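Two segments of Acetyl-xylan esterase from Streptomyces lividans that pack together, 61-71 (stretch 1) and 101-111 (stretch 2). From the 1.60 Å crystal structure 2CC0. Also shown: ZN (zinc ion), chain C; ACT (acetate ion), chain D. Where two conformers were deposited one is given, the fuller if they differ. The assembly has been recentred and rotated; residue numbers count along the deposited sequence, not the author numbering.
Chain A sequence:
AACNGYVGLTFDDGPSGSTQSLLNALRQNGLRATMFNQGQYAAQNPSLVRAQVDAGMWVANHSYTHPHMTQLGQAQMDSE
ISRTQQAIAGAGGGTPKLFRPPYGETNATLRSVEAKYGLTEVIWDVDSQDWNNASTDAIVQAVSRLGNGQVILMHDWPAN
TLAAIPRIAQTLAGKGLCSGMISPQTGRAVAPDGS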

# COMPACT_ATOMS: atom_id res chain seq x y z
N ASN A 61 8.34 0.46 13.66
CA ASN A 61 9.14 -0.76 13.96
C ASN A 61 9.92 -1.21 12.73
O ASN A 61 9.32 -1.42 11.66
CB ASN A 61 8.15 -1.84 14.45
CG ASN A 61 8.81 -3.14 14.93
OD1 ASN A 61 9.77 -3.65 14.33
ND2 ASN A 61 8.20 -3.73 15.97
N HIS A 62 11.24 -1.39 12.87
CA HIS A 62 12.08 -1.82 11.75
C HIS A 62 12.90 -3.08 12.12
O HIS A 62 13.98 -3.29 11.56
CB HIS A 62 12.98 -0.67 11.27
CG HIS A 62 13.61 -0.89 9.92
ND1 HIS A 62 12.95 -1.48 8.85
CD2 HIS A 62 14.82 -0.53 9.45
CE1 HIS A 62 13.74 -1.50 7.79
NE2 HIS A 62 14.89 -0.93 8.13
N SER A 63 12.32 -3.93 12.97
CA SER A 63 12.96 -5.14 13.55
C SER A 63 14.02 -4.78 14.59
O SER A 63 14.36 -3.60 14.75
CB SER A 63 13.57 -6.06 12.48
OG SER A 63 14.87 -5.60 12.12
N TYR A 64 14.53 -5.79 15.30
CA TYR A 64 15.48 -5.54 16.39
C TYR A 64 16.91 -5.40 15.89
O TYR A 64 17.62 -4.49 16.33
CB TYR A 64 15.39 -6.61 17.49
CG TYR A 64 15.88 -6.07 18.81
CD1 TYR A 64 15.02 -5.33 19.64
CD2 TYR A 64 17.20 -6.29 19.25
CE1 TYR A 64 15.46 -4.80 20.88
CE2 TYR A 64 17.65 -5.76 20.48
CZ TYR A 64 16.78 -5.03 21.28
OH TYR A 64 17.23 -4.50 22.48
N THR A 65 17.32 -6.28 14.97
CA THR A 65 18.72 -6.32 14.53
C THR A 65 18.86 -6.24 12.98
O THR A 65 19.96 -6.43 12.46
CB THR A 65 19.42 -7.64 15.00
OG1 THR A 65 18.86 -8.76 14.30
CG2 THR A 65 19.31 -7.85 16.52
N HIS A 66 17.76 -5.98 12.27
CA HIS A 66 17.77 -5.85 10.82
C HIS A 66 18.19 -7.14 10.07
O HIS A 66 19.00 -7.08 9.14
CB HIS A 66 18.66 -4.64 10.41
CG HIS A 66 18.33 -4.06 9.07
ND1 HIS A 66 18.78 -4.59 7.88
CD2 HIS A 66 17.61 -2.96 8.73
CE1 HIS A 66 18.35 -3.85 6.87
NE2 HIS A 66 17.64 -2.86 7.36
N PRO A 67 17.64 -8.31 10.46
CA PRO A 67 17.97 -9.54 9.73
C PRO A 67 17.19 -9.60 8.43
O PRO A 67 16.23 -8.84 8.26
CB PRO A 67 17.46 -10.65 10.66
CG PRO A 67 16.30 -10.03 11.35
CD PRO A 67 16.67 -8.57 11.56
N HIS A 68 17.57 -10.52 7.54
CA HIS A 68 16.70 -10.88 6.43
C HIS A 68 15.60 -11.74 7.04
O HIS A 68 15.78 -12.92 7.28
CB HIS A 68 17.51 -11.66 5.39
CG HIS A 68 18.45 -10.82 4.61
ND1 HIS A 68 18.09 -10.16 3.45
CD2 HIS A 68 19.76 -10.51 4.82
CE1 HIS A 68 19.12 -9.48 2.98
NE2 HIS A 68 20.15 -9.68 3.79
N MET A 69 14.43 -11.15 7.31
CA MET A 69 13.38 -11.79 8.14
C MET A 69 12.82 -13.08 7.53
O MET A 69 12.42 -13.99 8.25
CB MET A 69 12.21 -10.82 8.43
CG MET A 69 12.55 -9.61 9.36
SD MET A 69 12.66 -9.94 11.15
CE MET A 69 10.94 -10.08 11.66
N THR A 70 12.77 -13.14 6.20
CA THR A 70 12.20 -14.30 5.54
C THR A 70 13.14 -15.51 5.64
O THR A 70 12.73 -16.62 5.32
CB THR A 70 11.79 -14.02 4.08
OG1 THR A 70 12.97 -13.84 3.28
CG2 THR A 70 10.90 -12.76 3.98
N GLN A 71 14.37 -15.28 6.09
CA GLN A 71 15.30 -16.39 6.37
C GLN A 71 15.15 -16.97 7.79
O GLN A 71 15.82 -17.97 8.14
CB GLN A 71 16.73 -15.94 6.10
CG GLN A 71 16.98 -15.60 4.64
CD GLN A 71 18.37 -15.04 4.38
OE1 GLN A 71 19.28 -15.21 5.19
NE2 GLN A 71 18.52 -14.35 3.25
N PRO A 101 9.61 -4.18 6.79
CA PRO A 101 10.53 -5.30 6.82
C PRO A 101 11.92 -4.83 6.36
O PRO A 101 12.03 -4.08 5.38
CB PRO A 101 9.97 -6.26 5.76
CG PRO A 101 8.55 -5.85 5.55
CD PRO A 101 8.57 -4.34 5.75
N PRO A 102 12.98 -5.27 7.05
CA PRO A 102 14.31 -5.03 6.50
C PRO A 102 14.39 -5.52 5.04
O PRO A 102 13.89 -6.61 4.71
CB PRO A 102 15.21 -5.89 7.41
CG PRO A 102 14.49 -5.91 8.75
CD PRO A 102 13.02 -5.94 8.37
N TYR A 103 14.99 -4.71 4.17
CA TYR A 103 15.23 -5.06 2.73
C TYR A 103 13.92 -5.13 1.95
O TYR A 103 13.92 -5.56 0.81
CB TYR A 103 15.98 -6.39 2.56
CG TYR A 103 17.20 -6.46 3.46
CD1 TYR A 103 18.35 -5.73 3.17
CD2 TYR A 103 17.16 -7.20 4.64
CE1 TYR A 103 19.46 -5.77 4.02
CE2 TYR A 103 18.28 -7.26 5.51
CZ TYR A 103 19.42 -6.53 5.19
OH TYR A 103 20.51 -6.57 6.05
N GLY A 104 12.80 -4.76 2.59
CA GLY A 104 11.48 -4.87 1.94
C GLY A 104 11.02 -6.32 1.75
O GLY A 104 10.04 -6.56 1.05
N GLU A 105 11.74 -7.27 2.36
CA GLU A 105 11.52 -8.70 2.13
C GLU A 105 10.47 -9.24 3.06
O GLU A 105 10.60 -9.18 4.30
CB GLU A 105 12.84 -9.48 2.28
CG GLU A 105 13.83 -9.14 1.16
CD GLU A 105 15.27 -9.59 1.41
OE1 GLU A 105 15.59 -10.07 2.52
OE2 GLU A 105 16.09 -9.42 0.47
N THR A 106 9.44 -9.82 2.46
CA THR A 106 8.30 -10.31 3.24
C THR A 106 7.78 -11.68 2.75
O THR A 106 8.11 -12.10 1.65
CB THR A 106 7.17 -9.23 3.28
OG1 THR A 106 6.09 -9.66 4.12
CG2 THR A 106 6.65 -8.92 1.90
N ASN A 107 7.01 -12.34 3.60
CA ASN A 107 6.28 -13.56 3.23
C ASN A 107 5.08 -13.74 4.14
O ASN A 107 4.83 -12.90 5.03
CB ASN A 107 7.20 -14.81 3.20
CG ASN A 107 7.75 -15.18 4.57
OD1 ASN A 107 7.20 -14.79 5.62
ND2 ASN A 107 8.83 -15.98 4.58
N ALA A 108 4.29 -14.79 3.91
CA ALA A 108 3.01 -14.95 4.66
C ALA A 108 3.29 -15.14 6.15
O ALA A 108 2.51 -14.71 6.97
CB ALA A 108 2.20 -16.13 4.12
N THR A 109 4.38 -15.82 6.48
CA THR A 109 4.73 -16.03 7.88
C THR A 109 5.00 -14.67 8.56
O THR A 109 4.49 -14.39 9.66
CB THR A 109 5.93 -16.97 8.02
OG1 THR A 109 5.57 -18.23 7.43
CG2 THR A 109 6.29 -17.16 9.51
N LEU A 110 5.79 -13.84 7.90
CA LEU A 110 6.06 -12.51 8.44
C LEU A 110 4.75 -11.73 8.60
O LEU A 110 4.55 -11.04 9.62
CB LEU A 110 7.02 -11.74 7.54
CG LEU A 110 7.49 -10.38 8.09
CD1 LEU A 110 8.10 -10.46 9.49
CD2 LEU A 110 8.47 -9.73 7.09
N ARG A 111 3.88 -11.84 7.59
CA ARG A 111 2.58 -11.15 7.66
C ARG A 111 1.77 -11.60 8.90
O ARG A 111 1.10 -10.78 9.54
CB ARG A 111 1.77 -11.35 6.37
CG ARG A 111 2.42 -10.73 5.12
CD ARG A 111 1.95 -9.27 4.90
NE ARG A 111 2.58 -8.67 3.72
CZ ARG A 111 2.16 -8.88 2.47
NH1 ARG A 111 1.13 -9.72 2.24
NH2 ARG A 111 2.78 -8.28 1.44
ZN ZN C . 16.69 -0.87 7.05
C ACT D . 15.20 -1.15 4.85
O ACT D . 15.93 -2.16 5.00
OXT ACT D . 15.61 -0.05 5.30
CH3 ACT D . 13.87 -1.28 4.17
O HOH W 1 21.39 -8.56 8.01
O HOH W 2 12.96 -8.76 5.90
O HOH W 3 10.34 -17.63 6.61
O HOH W 4 14.50 -11.83 4.11
O HOH W 5 18.18 -0.21 5.76

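Pro102, Thr70 and Tyr103 have the largest covered areas in this contact, an interface of 681 Å² summed over both sides, where most of the contacting residues lie in loops.

Pro102 is the buried centre. Its CA-to-CB bond points toward stretch 1, and its compact ring meets several partners at once. Pro102 CB lies 3.7 Å from the centroid of the His66 ring, almost on the ring normal, a CH-pi contact that uses the proline's aliphatic surface against an aromatic face. Pro102 CD packs at 3.8 Å against Met69 CG, and Pro102 CG sits 3.4 Å from Ser63 OG. That hydroxyl is already engaged within its own loop, Ser63 OG donating to His62 O at 2.5 Å and accepting from His66 N at 2.9 Å, so it can face a carbon without losing its polar partners.

Tyr103 shows how one ring can organise two histidines. Its CA-to-CB bond runs sideways, but chi1 in the m well brings the ring to stretch 1. His68 forms an offset stack on one face of the Tyr103 ring, with centroids 3.8 Å apart and planes at 6°; the edge of His66 meets the opposite face, with planes at 80°. The stack leaves the His68 edge free, and His68 ND1 donates a nearly linear hydrogen bond to Glu105 OE1 at 2.7 Å. Glu105 thus meets the imidazole near its plane while Tyr103 covers its face. At the far end of the tyrosine, water 1 joins Tyr103 OH (2.9 Å) to His66 O (3.0 Å).

His66 also serves the metal. His66 NE2 lies 2.2 Å from ZN and His62 NE2 lies 2.1 Å from it. In this crystal an acetate, probably from the crystallisation liquor, joins stretch 2 to the zinc: Tyr103 N donates to ACT O at 2.8 Å, and ACT O lies 2.5 Å from ZN.

Thr70 spreads over the other end, its CA-to-CB bond toward stretch 2. A small branched side chain suits this place: Thr70 CG2 rests 3.5 Å from Thr106 C and 3.6 Å from Glu105 O, while Thr70 CB is 3.6 Å from Asn107 ND2. Water fills the polar gaps. Water 2 accepts from Met69 N (3.1 Å) and donates to Pro102 O (2.6 Å) and Glu105 O (2.9 Å), bridging the two backbones. Water 3 links Thr70 O (2.9 Å) to Asn107 ND2 (3.0 Å), leaving Asn107 OD1 to cap the helix by accepting from Leu110 N at 2.8 Å. Met69, whose CA-to-CB bond points toward stretch 2, reaches Leu110, with Met69 CE 3.6 Å from Leu110 CD1, adding a buried apolar contact.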